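Amino acid ABC transporter, periplasmic amino acid-binding protein, putative (Streptococcus pneumoniae, PDB 4I62) binds L-arginine and, as the extracytoplasmic substrate-binding protein of an amino acid ABC transporter, probably delivers it to the membrane complex for uptake. Local coordinates at residues I69-A72 against K73-T77; N146-Q150 against K151-A155; K236-K239 against E240-K244. All blocks are in the same frame, centred on the assembly; numbering follows the deposited sequence.

How the interactions relate
All three contacts are local, made within a helix or a turn, and follow one another along the chain in the order 1, 2, 3. Interactions 1 and 3 are neighbours: their centres lie about 13 Å apart, and helix 67-79 packs on helix 236-251 where Ile75 meets Val242, CD1 to CG1 at 4.0 Å. Interaction 2 joins a turn to the start of strand 152-156 of the large mixed sheet, on the other side of the chain's centre, about 38 Å from interaction 1 and about 41 Å from interaction 3 between centres. This spread fits the two-lobed type II periplasmic binding protein fold, in which arginine is held between the lobes; in interaction 1, the side chain of Ile69 is about 9 Å from the bound arginine.

Interaction 1: residues I69-A72 against K73-T77; sequences IELA and KAIAT
Glu70 and Lys73 both set CG beside their own backbone N, but Glu70 then bends about CB-CG (chi2 -57°) while Lys73 runs on extended, so that the two side chains lie alongside each other and point the same way. Their ends join in an i to i+3 salt bridge: NZ of Lys73 meets OE2 of Glu70 at 2.9 Å from the syn side, 19° out of the carboxylate plane. The lysine's methylenes also run beside the acid, CE standing 3.6 Å from OE2 of Glu70. CE of Lys73 also touches CG2 of Ile69 at 3.9 Å, the two side chains crossing at an angle. The apolar pair comes one turn apart: CD1 of Ile75 rests 4.0 Å from CG of Leu71, while Ile75 CG1 lies 3.3 Å from Leu71 O, the carbonyl that accepts the backbone N-H of Ile75. Further on, Lys73 O receives two bonds from opposite faces of its plane, from N and OG1 of Thr77, the hydroxyl donating at 3.0 Å. Helix 67-79, which carries all of this, sets Ala72 and Ala76 on Leu83 of strand 82-87, Ile75 on Leu41 of strand 40-45, and packs on helix 236-251 with Leu71 against Leu249 and both Ala74 and Ile75 against Thr245.

Interaction 2: residues N146-Q150 against K151-A155; sequences NDLAQ and KKVGA
Leu148 and Lys151 are joined by the backbone bond that closes the turn, Lys151 N donating to Leu148 O at 3.0 Å. Ser172 OG is a second hydrogen-bond partner of the same oxygen, which ties the turn to the residues leading into strand 173-177.

A water makes the other polar link. It donates to Asp147 O at 2.7 Å and accepts from Lys151 NZ at 2.8 Å, spanning a gap of 4.0 Å between Asp147 O and Lys151 NZ. Lys151 gets there by bending twice, at chi2 (-61°) and at chi4 (68°), which curls the chain back toward Asp147. Tyr142 OH is hydrogen-bonded to the same NZ, so the amine is held by the water on one hand and the phenol on the other. The carboxylate of Asp147 serves the preceding residues: OD2 is hydrogen-bonded to the backbone N of both Gln143 and Ser144.

The motif is a type II beta turn from Leu148 to Lys151, with Gln150 at its third position in a left-handed conformation (phi 67°). It connects the short 3-10 segment that ends at Leu148 to strand 152-156, a parallel strand of the mixed sheet lying between strands 173-177 and 194-198.

The apolar contact across the turn is between two buried side chains: CD2 of Leu148 meets CG2 of Val153 at 4.1 Å, the two crossing at about a right angle. Leu148 also touches Tyr142 and Leu169, and Val153 touches Leu174 of strand 173-177. By van der Waals contact, CB of Lys151 approaches Leu148 O to 3.3 Å, and its CG lies against Ala149 O.

Interaction 3: residues K236-K239 against E240-K244; sequences KELK and EAVDK
Lys239 reaches forward along helix 236-251 to Asp243, one turn on; its side chain has two conformers, and the one described here makes the bridge. Its CB sits against the next peptide, near the backbone N of Glu240. CG, set anti to the lysine's own N (chi1 178°), already passes 3.6 Å from OD2 of Asp243. The chain stays nearly extended as far as CE, which lies 3.6 Å from OD2 of Asp243; the bend at chi4 (54°) then turns NZ onto that oxygen. The resulting i to i+4 salt bridge is short, NZ of Lys239 to OD2 of Asp243 at 2.8 Å, and uses the syn lone pair, on the side of the other carboxylate oxygen. Both ends have further partners: NZ also bonds to Phe121 O, and OD1 of Asp243 takes the backbone N-H of Thr123, so the pair bridges the helix to the end of strand 119-121 and the loop just after it.

Another side of the helix carries a water, which donates to Glu237 O at 2.8 Å and more weakly to OE1 of Glu240 at 3.1 Å. On the buried side, CG2 of Val242 lies 3.3 Å from Leu238 O and 4.3 Å from Leu238 CD1. Here Leu238 touches Met231 of strand 226-232 and Ile35 of helix 33-38, Val242 touches Val229 of that strand, and Ala241 rests on Leu79 of helix 67-79.

Interaction 1: residues I69-A72 against K73-T77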
loop_
_atom_site.group_PDB
_atom_site.type_symbol
_atom_site.label_atom_id
_atom_site.label_comp_id
_atom_site.label_asym_id
_atom_site.label_seq_id
_atom_site.Cartn_x
_atom_site.Cartn_y
_atom_site.Cartn_z
ATOM N N ILE A 69 0.187 8.767 -6.174
ATOM C CA ILE A 69 0.383 10.215 -6.242
ATOM C C ILE A 69 -0.258 10.724 -7.546
ATOM O O ILE A 69 -0.917 11.773 -7.562
ATOM C CB ILE A 69 1.882 10.607 -6.183
ATOM C CG1 ILE A 69 2.464 10.433 -4.789
ATOM C CG2 ILE A 69 2.080 12.056 -6.613
ATOM C CD1 ILE A 69 2.442 9.066 -4.187
ATOM N N GLU A 70 -0.086 9.988 -8.649
ATOM C CA GLU A 70 -0.723 10.388 -9.907
ATOM C C GLU A 70 -2.247 10.316 -9.811
ATOM O O GLU A 70 -2.940 11.195 -10.342
ATOM C CB GLU A 70 -0.157 9.542 -11.046
ATOM C CG GLU A 70 1.346 9.730 -11.239
ATOM C CD GLU A 70 1.711 11.182 -11.490
ATOM O OE1 GLU A 70 1.094 11.787 -12.388
ATOM O OE2 GLU A 70 2.594 11.739 -10.804
ATOM N N LEU A 71 -2.782 9.302 -9.139
ATOM C CA LEU A 71 -4.214 9.230 -8.881
ATOM C C LEU A 71 -4.670 10.429 -8.059
ATOM O O LEU A 71 -5.678 11.069 -8.373
ATOM C CB LEU A 71 -4.543 7.930 -8.168
ATOM C CG LEU A 71 -5.991 7.699 -7.720
ATOM C CD1 LEU A 71 -6.994 7.846 -8.865
ATOM C CD2 LEU A 71 -6.166 6.360 -7.030
ATOM N N ALA A 72 -3.916 10.763 -7.009
ATOM C CA ALA A 72 -4.243 11.915 -6.165
ATOM C C ALA A 72 -4.273 13.220 -6.976
ATOM O O ALA A 72 -5.132 14.047 -6.791
ATOM C CB ALA A 72 -3.241 12.023 -5.014
ATOM N N LYS A 73 -3.271 13.397 -7.852
ATOM C CA LYS A 73 -3.233 14.586 -8.712
ATOM C C LYS A 73 -4.466 14.658 -9.614
ATOM O O LYS A 73 -5.035 15.741 -9.822
ATOM C CB LYS A 73 -1.976 14.553 -9.594
ATOM C CG LYS A 73 -0.672 14.851 -8.882
ATOM C CD LYS A 73 0.512 14.682 -9.883
ATOM C CE LYS A 73 1.872 14.879 -9.246
ATOM N NZ LYS A 73 2.909 14.558 -10.266
ATOM N N ALA A 74 -4.872 13.522 -10.161
ATOM C CA ALA A 74 -6.041 13.499 -11.028
ATOM C C ALA A 74 -7.308 13.870 -10.260
ATOM O O ALA A 74 -8.171 14.586 -10.771
ATOM C CB ALA A 74 -6.176 12.136 -11.743
ATOM N N ILE A 75 -7.444 13.369 -9.025
ATOM C CA ILE A 75 -8.597 13.718 -8.209
ATOM C C ILE A 75 -8.596 15.210 -7.876
ATOM O O ILE A 75 -9.619 15.862 -7.948
ATOM C CB ILE A 75 -8.646 12.827 -6.929
ATOM C CG1 ILE A 75 -8.806 11.362 -7.308
ATOM C CG2 ILE A 75 -9.729 13.325 -5.979
ATOM C CD1 ILE A 75 -8.522 10.409 -6.151
ATOM N N ALA A 76 -7.442 15.745 -7.487
ATOM C CA ALA A 76 -7.356 17.162 -7.149
ATOM C C ALA A 76 -7.715 18.015 -8.369
ATOM O O ALA A 76 -8.437 18.992 -8.235
ATOM C CB ALA A 76 -5.966 17.507 -6.634
ATOM N N THR A 77 -7.244 17.635 -9.560
ATOM C CA THR A 77 -7.563 18.352 -10.805
ATOM C C THR A 77 -9.082 18.308 -11.051
ATOM O O THR A 77 -9.702 19.333 -11.402
ATOM C CB THR A 77 -6.828 17.707 -12.014
ATOM O OG1 THR A 77 -5.414 17.901 -11.859
ATOM C CG2 THR A 77 -7.284 18.329 -13.328
#

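Interaction 2: residues N146-Q150 against K151-A155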
loop_
_atom_site.group_PDB
_atom_site.type_symbol
_atom_site.label_atom_id
_atom_site.label_comp_id
_atom_site.label_asym_id
_atom_site.label_seq_id
_atom_site.Cartn_x
_atom_site.Cartn_y
_atom_site.Cartn_z
ATOM N N ASN A 146 2.061 -24.067 6.341
ATOM C CA ASN A 146 2.607 -24.982 7.325
ATOM C C ASN A 146 4.121 -24.852 7.492
ATOM O O ASN A 146 4.653 -25.112 8.582
ATOM C CB ASN A 146 2.267 -26.423 6.954
ATOM C CG ASN A 146 2.621 -27.368 8.045
ATOM O OD1 ASN A 146 2.009 -27.349 9.117
ATOM N ND2 ASN A 146 3.589 -28.235 7.781
ATOM N N ASP A 147 4.806 -24.454 6.422
ATOM C CA ASP A 147 6.259 -24.286 6.470
ATOM C C ASP A 147 6.713 -23.108 7.332
ATOM O O ASP A 147 7.917 -22.975 7.624
ATOM C CB ASP A 147 6.828 -24.115 5.057
ATOM C CG ASP A 147 6.590 -25.315 4.198
ATOM O OD1 ASP A 147 6.715 -26.458 4.696
ATOM O OD2 ASP A 147 6.234 -25.131 3.015
ATOM N N LEU A 148 5.792 -22.248 7.736
ATOM C CA LEU A 148 6.122 -21.124 8.597
ATOM C C LEU A 148 6.117 -21.493 10.079
ATOM O O LEU A 148 6.449 -20.621 10.926
ATOM C CB LEU A 148 5.188 -19.948 8.303
ATOM C CG LEU A 148 5.277 -19.419 6.881
ATOM C CD1 LEU A 148 4.202 -18.388 6.637
ATOM C CD2 LEU A 148 6.659 -18.819 6.607
ATOM N N ALA A 149 5.734 -22.717 10.422
ATOM C CA ALA A 149 5.787 -23.138 11.812
ATOM C C ALA A 149 7.199 -22.969 12.386
ATOM O O ALA A 149 8.190 -23.373 11.778
ATOM C CB ALA A 149 5.333 -24.572 11.924
ATOM N N GLN A 150 7.254 -22.376 13.582
ATOM C CA GLN A 150 8.517 -22.175 14.304
ATOM C C GLN A 150 9.446 -21.170 13.609
ATOM O O GLN A 150 10.651 -21.119 13.922
ATOM C CB GLN A 150 9.250 -23.509 14.570
ATOM C CG GLN A 150 8.559 -24.417 15.583
ATOM C CD GLN A 150 7.407 -25.226 15.012
ATOM O OE1 GLN A 150 7.577 -25.966 14.045
ATOM N NE2 GLN A 150 6.232 -25.105 15.624
ATOM N N LYS A 151 8.922 -20.402 12.659
ATOM C CA LYS A 151 9.708 -19.379 11.990
ATOM C C LYS A 151 9.271 -17.991 12.433
ATOM O O LYS A 151 8.231 -17.818 13.073
ATOM C CB LYS A 151 9.567 -19.493 10.459
ATOM C CG LYS A 151 9.936 -20.862 9.906
ATOM C CD LYS A 151 11.398 -21.164 10.214
ATOM C CE LYS A 151 11.801 -22.598 9.891
ATOM N NZ LYS A 151 11.795 -22.858 8.424
ATOM N N LYS A 152 10.075 -16.991 12.083
ATOM C CA LYS A 152 9.825 -15.597 12.411
ATOM C C LYS A 152 9.323 -14.865 11.159
ATOM O O LYS A 152 9.999 -14.857 10.137
ATOM C CB LYS A 152 11.128 -14.945 12.914
ATOM C CG LYS A 152 11.766 -15.666 14.095
ATOM C CD LYS A 152 13.241 -15.346 14.241
ATOM C CE LYS A 152 13.838 -16.083 15.430
ATOM N NZ LYS A 152 13.571 -17.562 15.377
ATOM N N VAL A 153 8.137 -14.268 11.265
ATOM C CA VAL A 153 7.479 -13.675 10.101
ATOM C C VAL A 153 7.126 -12.224 10.399
ATOM O O VAL A 153 6.520 -11.919 11.449
ATOM C CB VAL A 153 6.184 -14.464 9.774
ATOM C CG1 VAL A 153 5.487 -13.911 8.530
ATOM C CG2 VAL A 153 6.517 -15.943 9.571
ATOM N N GLY A 154 7.507 -11.333 9.498
ATOM C CA GLY A 154 7.226 -9.917 9.647
ATOM C C GLY A 154 6.082 -9.421 8.788
ATOM O O GLY A 154 5.787 -9.951 7.725
ATOM N N ALA A 155 5.496 -8.313 9.253
ATOM C CA ALA A 155 4.476 -7.582 8.513
ATOM C C ALA A 155 4.447 -6.146 9.004
ATOM O O ALA A 155 4.893 -5.844 10.112
ATOM C CB ALA A 155 3.094 -8.216 8.672
HETATM O O HOH W 1 9.942 -24.695 7.279
#

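Interaction 3: residues K236-K239 against E240-K244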
loop_
_atom_site.group_PDB
_atom_site.type_symbol
_atom_site.label_atom_id
_atom_site.label_comp_id
_atom_site.label_asym_id
_atom_site.label_seq_id
_atom_site.Cartn_x
_atom_site.Cartn_y
_atom_site.Cartn_z
ATOM N N LYS A 236 -20.721 11.528 0.189
ATOM C CA LYS A 236 -21.195 11.035 -1.093
ATOM C C LYS A 236 -20.630 11.781 -2.280
ATOM O O LYS A 236 -20.225 11.159 -3.271
ATOM C CB LYS A 236 -22.713 11.098 -1.146
ATOM C CG LYS A 236 -23.266 10.610 -2.486
ATOM C CD LYS A 236 -24.757 10.628 -2.497
ATOM C CE LYS A 236 -25.321 10.099 -3.809
ATOM N NZ LYS A 236 -26.822 9.997 -3.782
ATOM N N GLU A 237 -20.636 13.116 -2.212
ATOM C CA GLU A 237 -20.149 13.864 -3.369
ATOM C C GLU A 237 -18.639 13.741 -3.573
ATOM O O GLU A 237 -18.161 13.758 -4.729
ATOM C CB GLU A 237 -20.600 15.322 -3.329
ATOM C CG GLU A 237 -22.087 15.432 -3.528
ATOM C CD GLU A 237 -22.601 16.849 -3.476
ATOM O OE1 GLU A 237 -21.812 17.769 -3.086
ATOM O OE2 GLU A 237 -23.803 16.987 -3.781
ATOM N N LEU A 238 -17.895 13.639 -2.477
ATOM C CA LEU A 238 -16.468 13.380 -2.585
ATOM C C LEU A 238 -16.227 12.000 -3.209
ATOM O O LEU A 238 -15.393 11.852 -4.138
ATOM C CB LEU A 238 -15.790 13.478 -1.204
ATOM C CG LEU A 238 -14.279 13.244 -1.175
ATOM C CD1 LEU A 238 -13.519 14.115 -2.142
ATOM C CD2 LEU A 238 -13.790 13.428 0.243
ATOM N N LYS A 239 -16.986 11.003 -2.767
ATOM C CA LYS A 239 -16.902 9.664 -3.356
ATOM C C LYS A 239 -17.190 9.726 -4.858
ATOM O O LYS A 239 -16.526 9.059 -5.666
ATOM C CB LYS A 239 -17.837 8.663 -2.634
ATOM C CG LYS A 239 -17.847 7.230 -3.238
ATOM C CD LYS A 239 -18.559 6.190 -2.356
ATOM C CE LYS A 239 -18.906 4.900 -3.126
ATOM N NZ LYS A 239 -17.754 4.229 -3.838
ATOM N N GLU A 240 -18.202 10.507 -5.256
ATOM C CA GLU A 240 -18.506 10.651 -6.694
ATOM C C GLU A 240 -17.298 11.162 -7.487
ATOM O O GLU A 240 -16.984 10.651 -8.589
ATOM C CB GLU A 240 -19.711 11.570 -6.917
ATOM C CG GLU A 240 -19.860 11.930 -8.410
ATOM C CD GLU A 240 -21.018 12.851 -8.692
ATOM O OE1 GLU A 240 -21.613 13.386 -7.727
ATOM O OE2 GLU A 240 -21.346 13.032 -9.884
ATOM N N ALA A 241 -16.683 12.223 -6.987
ATOM C CA ALA A 241 -15.539 12.770 -7.673
ATOM C C ALA A 241 -14.401 11.770 -7.787
ATOM O O ALA A 241 -13.768 11.670 -8.858
ATOM C CB ALA A 241 -15.074 14.054 -6.998
ATOM N N VAL A 242 -14.134 11.063 -6.700
ATOM C CA VAL A 242 -13.094 10.064 -6.719
ATOM C C VAL A 242 -13.440 8.951 -7.701
ATOM O O VAL A 242 -12.584 8.515 -8.499
ATOM C CB VAL A 242 -12.856 9.532 -5.286
ATOM C CG1 VAL A 242 -11.888 8.392 -5.329
ATOM C CG2 VAL A 242 -12.313 10.622 -4.379
ATOM N N ASP A 243 -14.672 8.467 -7.648
ATOM C CA ASP A 243 -15.071 7.352 -8.525
ATOM C C ASP A 243 -15.124 7.750 -9.998
ATOM O O ASP A 243 -14.798 6.930 -10.849
ATOM C CB ASP A 243 -16.406 6.769 -8.052
ATOM C CG ASP A 243 -16.232 5.899 -6.813
ATOM O OD1 ASP A 243 -15.071 5.687 -6.374
ATOM O OD2 ASP A 243 -17.208 5.394 -6.277
ATOM N N LYS A 244 -15.535 8.985 -10.305
ATOM C CA LYS A 244 -15.477 9.467 -11.682
ATOM C C LYS A 244 -14.038 9.400 -12.198
ATOM O O LYS A 244 -13.790 9.037 -13.340
ATOM C CB LYS A 244 -15.996 10.909 -11.745
ATOM C CG LYS A 244 -15.846 11.570 -13.099
ATOM C CD LYS A 244 -16.278 13.028 -13.023
ATOM C CE LYS A 244 -16.370 13.675 -14.395
ATOM N NZ LYS A 244 -15.138 13.488 -15.200
HETATM O O HOH W 2 -19.264 15.246 -6.895
#